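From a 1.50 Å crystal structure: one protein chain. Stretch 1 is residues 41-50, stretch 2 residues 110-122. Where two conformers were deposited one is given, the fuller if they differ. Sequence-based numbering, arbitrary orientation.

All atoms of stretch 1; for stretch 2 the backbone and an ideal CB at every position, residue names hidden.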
# COMPACT_ATOMS: atom_id res chain seq x y z
N GLU A 41 6.49 2.61 7.65
CA GLU A 41 6.60 3.18 6.32
C GLU A 41 5.23 3.41 5.68
O GLU A 41 4.94 4.52 5.23
CB GLU A 41 7.45 2.30 5.46
CG GLU A 41 7.71 2.85 4.10
CD GLU A 41 8.28 1.83 3.16
OE1 GLU A 41 9.51 1.55 3.23
OE2 GLU A 41 7.50 1.24 2.37
N MSE A 42 4.39 2.37 5.61
CA MSE A 42 3.10 2.47 4.98
C MSE A 42 2.12 3.08 5.92
O MSE A 42 1.05 3.53 5.43
CB MSE A 42 2.70 1.09 4.56
CG MSE A 42 1.47 1.06 3.69
SE MSE A 42 1.21 -0.65 2.77
CE MSE A 42 2.95 -1.46 3.28
N GLY A 43 2.36 3.01 7.23
CA GLY A 43 1.35 3.43 8.19
C GLY A 43 0.28 2.38 8.49
O GLY A 43 -0.83 2.70 8.95
N SER A 44 0.59 1.11 8.28
CA SER A 44 -0.36 0.08 8.60
C SER A 44 -0.07 -0.50 10.01
O SER A 44 0.98 -0.23 10.60
CB SER A 44 -0.41 -0.97 7.49
OG SER A 44 0.87 -1.60 7.49
N TRP A 45 -1.08 -1.15 10.60
CA TRP A 45 -0.96 -1.66 11.95
C TRP A 45 -2.01 -2.77 12.12
O TRP A 45 -2.99 -2.84 11.35
CB TRP A 45 -1.09 -0.54 12.99
CG TRP A 45 -2.31 0.35 12.83
CD1 TRP A 45 -2.53 1.30 11.85
CD2 TRP A 45 -3.42 0.42 13.71
NE1 TRP A 45 -3.72 1.94 12.09
CE2 TRP A 45 -4.28 1.41 13.23
CE3 TRP A 45 -3.77 -0.29 14.90
CZ2 TRP A 45 -5.48 1.73 13.87
CZ3 TRP A 45 -4.95 0.04 15.55
CH2 TRP A 45 -5.82 1.03 15.01
N THR A 46 -1.81 -3.69 13.06
CA THR A 46 -2.58 -4.89 13.21
C THR A 46 -2.67 -5.19 14.69
O THR A 46 -1.67 -5.01 15.45
CB THR A 46 -1.83 -6.03 12.52
OG1 THR A 46 -1.60 -5.72 11.14
CG2 THR A 46 -2.53 -7.32 12.67
N ALA A 47 -3.86 -5.56 15.11
CA ALA A 47 -4.18 -5.75 16.50
C ALA A 47 -5.25 -6.79 16.63
O ALA A 47 -5.97 -7.10 15.62
CB ALA A 47 -4.62 -4.39 17.14
N ILE A 48 -5.38 -7.35 17.85
CA ILE A 48 -6.50 -8.25 18.18
C ILE A 48 -7.21 -7.68 19.39
O ILE A 48 -6.60 -6.94 20.19
CB ILE A 48 -6.04 -9.72 18.38
CG1 ILE A 48 -7.22 -10.65 18.51
CG2 ILE A 48 -5.02 -9.77 19.51
CD1 ILE A 48 -6.85 -12.16 18.28
N PHE A 49 -8.52 -7.84 19.40
CA PHE A 49 -9.42 -7.27 20.39
C PHE A 49 -10.29 -8.32 21.04
O PHE A 49 -10.76 -9.24 20.37
CB PHE A 49 -10.33 -6.24 19.73
CG PHE A 49 -9.57 -5.12 19.03
CD1 PHE A 49 -9.08 -5.29 17.76
CD2 PHE A 49 -9.31 -3.91 19.67
CE1 PHE A 49 -8.41 -4.29 17.12
CE2 PHE A 49 -8.64 -2.92 19.02
CZ PHE A 49 -8.16 -3.11 17.77
N ASP A 50 -10.51 -8.10 22.32
CA ASP A 50 -11.34 -8.94 23.19
C ASP A 50 -12.44 -8.02 23.67
O ASP A 50 -12.19 -7.07 24.40
CB ASP A 50 -10.52 -9.46 24.36
CG ASP A 50 -11.32 -10.34 25.27
OD1 ASP A 50 -12.01 -11.23 24.75
OD2 ASP A 50 -11.26 -10.15 26.48
N UNK A 110 -19.91 -11.60 23.53
CA UNK A 110 -18.49 -11.53 23.85
C UNK A 110 -17.76 -12.03 22.60
O UNK A 110 -18.09 -13.10 22.08
CB UNK A 110 -18.14 -12.35 25.09
N UNK A 111 -16.80 -11.21 22.12
CA UNK A 111 -16.17 -11.44 20.83
C UNK A 111 -14.66 -11.28 20.84
O UNK A 111 -14.08 -10.64 21.71
CB UNK A 111 -16.77 -10.49 19.79
N UNK A 112 -14.02 -11.83 19.83
CA UNK A 112 -12.61 -11.63 19.61
C UNK A 112 -12.46 -11.45 18.14
O UNK A 112 -13.06 -12.20 17.36
CB UNK A 112 -11.76 -12.78 20.14
N UNK A 113 -11.72 -10.43 17.74
CA UNK A 113 -11.41 -10.17 16.32
C UNK A 113 -10.05 -9.59 16.16
O UNK A 113 -9.56 -8.81 17.00
CB UNK A 113 -12.44 -9.23 15.69
N UNK A 114 -9.45 -10.03 15.06
CA UNK A 114 -8.15 -9.63 14.56
C UNK A 114 -8.41 -8.69 13.40
O UNK A 114 -9.28 -8.96 12.57
CB UNK A 114 -7.30 -10.83 14.14
N UNK A 115 -7.72 -7.55 13.38
CA UNK A 115 -7.86 -6.59 12.32
C UNK A 115 -6.58 -5.93 11.95
O UNK A 115 -5.75 -5.58 12.80
CB UNK A 115 -8.89 -5.52 12.71
N UNK A 116 -6.45 -5.73 10.65
CA UNK A 116 -5.36 -5.00 10.08
C UNK A 116 -5.97 -3.73 9.49
O UNK A 116 -7.11 -3.72 9.01
CB UNK A 116 -4.60 -5.83 9.04
N UNK A 117 -5.21 -2.65 9.60
CA UNK A 117 -5.59 -1.30 9.18
C UNK A 117 -4.52 -0.68 8.33
O UNK A 117 -3.36 -0.66 8.72
CB UNK A 117 -5.87 -0.41 10.39
N UNK A 118 -4.91 -0.13 7.18
CA UNK A 118 -3.99 0.67 6.40
C UNK A 118 -4.37 2.09 6.71
O UNK A 118 -5.46 2.59 6.39
CB UNK A 118 -4.05 0.36 4.90
N UNK A 119 -3.51 2.72 7.45
CA UNK A 119 -3.65 4.10 7.83
C UNK A 119 -4.52 4.27 9.07
O UNK A 119 -4.90 3.31 9.76
CB UNK A 119 -4.23 4.90 6.66
N UNK A 120 -4.74 5.53 9.45
CA UNK A 120 -5.47 5.76 10.72
C UNK A 120 -6.96 5.68 10.69
O UNK A 120 -7.56 5.48 9.64
CB UNK A 120 -5.11 7.14 11.26
N UNK A 121 -7.54 5.70 11.88
CA UNK A 121 -8.96 5.91 12.05
C UNK A 121 -9.17 7.37 12.43
O UNK A 121 -8.46 7.90 13.35
CB UNK A 121 -9.54 4.97 13.10
N UNK A 122 -10.15 8.00 11.79
CA UNK A 122 -10.60 9.33 12.18
C UNK A 122 -11.82 9.16 13.10
O UNK A 122 -12.90 8.79 12.65
CB UNK A 122 -10.94 10.18 10.96

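From 112 to 118 the chain runs antiparallel to strand 44-50, so alternate CBs fall on opposite faces of the sheet. At 110 and 111 the ideal CB has nothing of stretch 1 within 5.5 Å; they are Ala110 and Ser111.

Position 112 lies across from Asp50, on the face that also carries Ile48. Its CB is 4.9 Å from Asp50 OD1 and 5.3 Å from Ile48 CG1, so a long chain, polar or apolar, could run along Ile48. Glu112 does so, its CD 3.7 Å from Ile48 CD1.

Position 113 pairs with Phe49 through two backbone hydrogen bonds (113 N to Phe49 O 3.0 Å, Phe49 N to 113 O 2.8 Å). Its CB shares a face with the Phe49 ring, and a large apolar or aromatic group would suit. Phe113, with chi1 p, brings CE1 to 3.5 Å from Phe49 CB; the rings are nearly parallel but slid apart, barely overlapping.

At 114 the CB lies 4.4 Å from Ile48 CD1, which favours an apolar or aromatic chain. Tyr114 places its CB against that methyl, and its OH reaches to 3.5 Å from Thr46 CG2.

Position 115 faces the small Ala47, which leaves room for many side chains. Met115, a selenomethionine, leads its end away, and its pairing rests on the backbone: Met115 N to Ala47 O is 2.9 Å.

At 116 the CB is 3.7 Å from Thr46 OG1, an invitation to a short polar residue. Ser116 OG lies 2.9 Å from Thr46 OG1, a hydrogen bond.

Position 117 has its CB 3.6 Å from Trp45 NE1, beside the broad indole; an aromatic or other flat apolar group would fit. Phe117 stacks face to face on the six-membered ring of Trp45 (centroids 4.1 Å, planes at 18°), while its CB sits over the five-membered ring.

At 118 the CB is 4.7 Å from Ser44 CB, with Met42 farther along, so a medium apolar chain suits. Leu118 sends CD1 to 3.3 Å from Met42 CG.

The phi of 85° at 119 favours glycine, and Gly119 is found. Its N donates to Gly43 O (3.1 Å), and its O accepts from Trp45 NE1 (2.9 Å).

The CB of 120 points away, and phi of -82° permits proline among many others: Pro120. From 121, a branched apolar chain could reach the indole edge; Leu121 CG comes to 4.3 Å from Trp45 CZ2. Position 122 is out of reach, and Thr122 makes no contact.

Stretch 2, residues 110-122: ASEFYMSFLGPLT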
# COMPACT_ATOMS: atom_id res chain seq x y z
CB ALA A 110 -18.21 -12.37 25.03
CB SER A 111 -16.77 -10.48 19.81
OG SER A 111 -18.18 -10.64 19.70
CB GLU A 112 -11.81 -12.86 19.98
CG GLU A 112 -10.29 -12.69 19.83
CD GLU A 112 -9.54 -13.96 20.14
OE1 GLU A 112 -9.54 -14.89 19.29
OE2 GLU A 112 -8.95 -13.99 21.23
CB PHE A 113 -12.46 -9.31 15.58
CG PHE A 113 -12.43 -7.87 15.92
CD1 PHE A 113 -12.98 -7.39 17.12
CD2 PHE A 113 -11.79 -6.96 15.07
CE1 PHE A 113 -12.90 -6.02 17.42
CE2 PHE A 113 -11.74 -5.63 15.37
CZ PHE A 113 -12.34 -5.17 16.55
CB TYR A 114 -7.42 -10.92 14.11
CG TYR A 114 -6.13 -10.72 13.34
CD1 TYR A 114 -6.14 -10.53 12.00
CD2 TYR A 114 -4.89 -10.82 13.95
CE1 TYR A 114 -4.98 -10.45 11.28
CE2 TYR A 114 -3.72 -10.73 13.23
CZ TYR A 114 -3.76 -10.52 11.91
OH TYR A 114 -2.64 -10.46 11.13
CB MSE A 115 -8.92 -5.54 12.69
CG MSE A 115 -9.30 -4.67 11.56
SE MSE A 115 -11.07 -3.85 11.89
CE MSE A 115 -11.05 -2.97 10.12
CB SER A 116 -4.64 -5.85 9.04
OG SER A 116 -3.32 -5.40 8.84
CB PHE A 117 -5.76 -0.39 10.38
CG PHE A 117 -6.68 -0.94 11.47
CD1 PHE A 117 -6.15 -1.71 12.51
CD2 PHE A 117 -8.02 -0.61 11.50
CE1 PHE A 117 -6.97 -2.22 13.50
CE2 PHE A 117 -8.89 -1.14 12.51
CZ PHE A 117 -8.35 -1.88 13.54
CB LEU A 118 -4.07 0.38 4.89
CG LEU A 118 -3.21 1.27 3.98
CD1 LEU A 118 -1.77 1.32 4.42
CD2 LEU A 118 -3.32 0.81 2.57
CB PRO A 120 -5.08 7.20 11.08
CG PRO A 120 -4.74 7.88 9.75
CD PRO A 120 -4.15 6.77 8.90
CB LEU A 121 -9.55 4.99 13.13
CG LEU A 121 -9.28 3.50 12.96
CD1 LEU A 121 -9.97 2.66 14.06
CD2 LEU A 121 -9.66 3.05 11.56
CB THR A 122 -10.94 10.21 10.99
OG1 THR A 122 -9.79 10.25 10.13
CG2 THR A 122 -11.34 11.61 11.45
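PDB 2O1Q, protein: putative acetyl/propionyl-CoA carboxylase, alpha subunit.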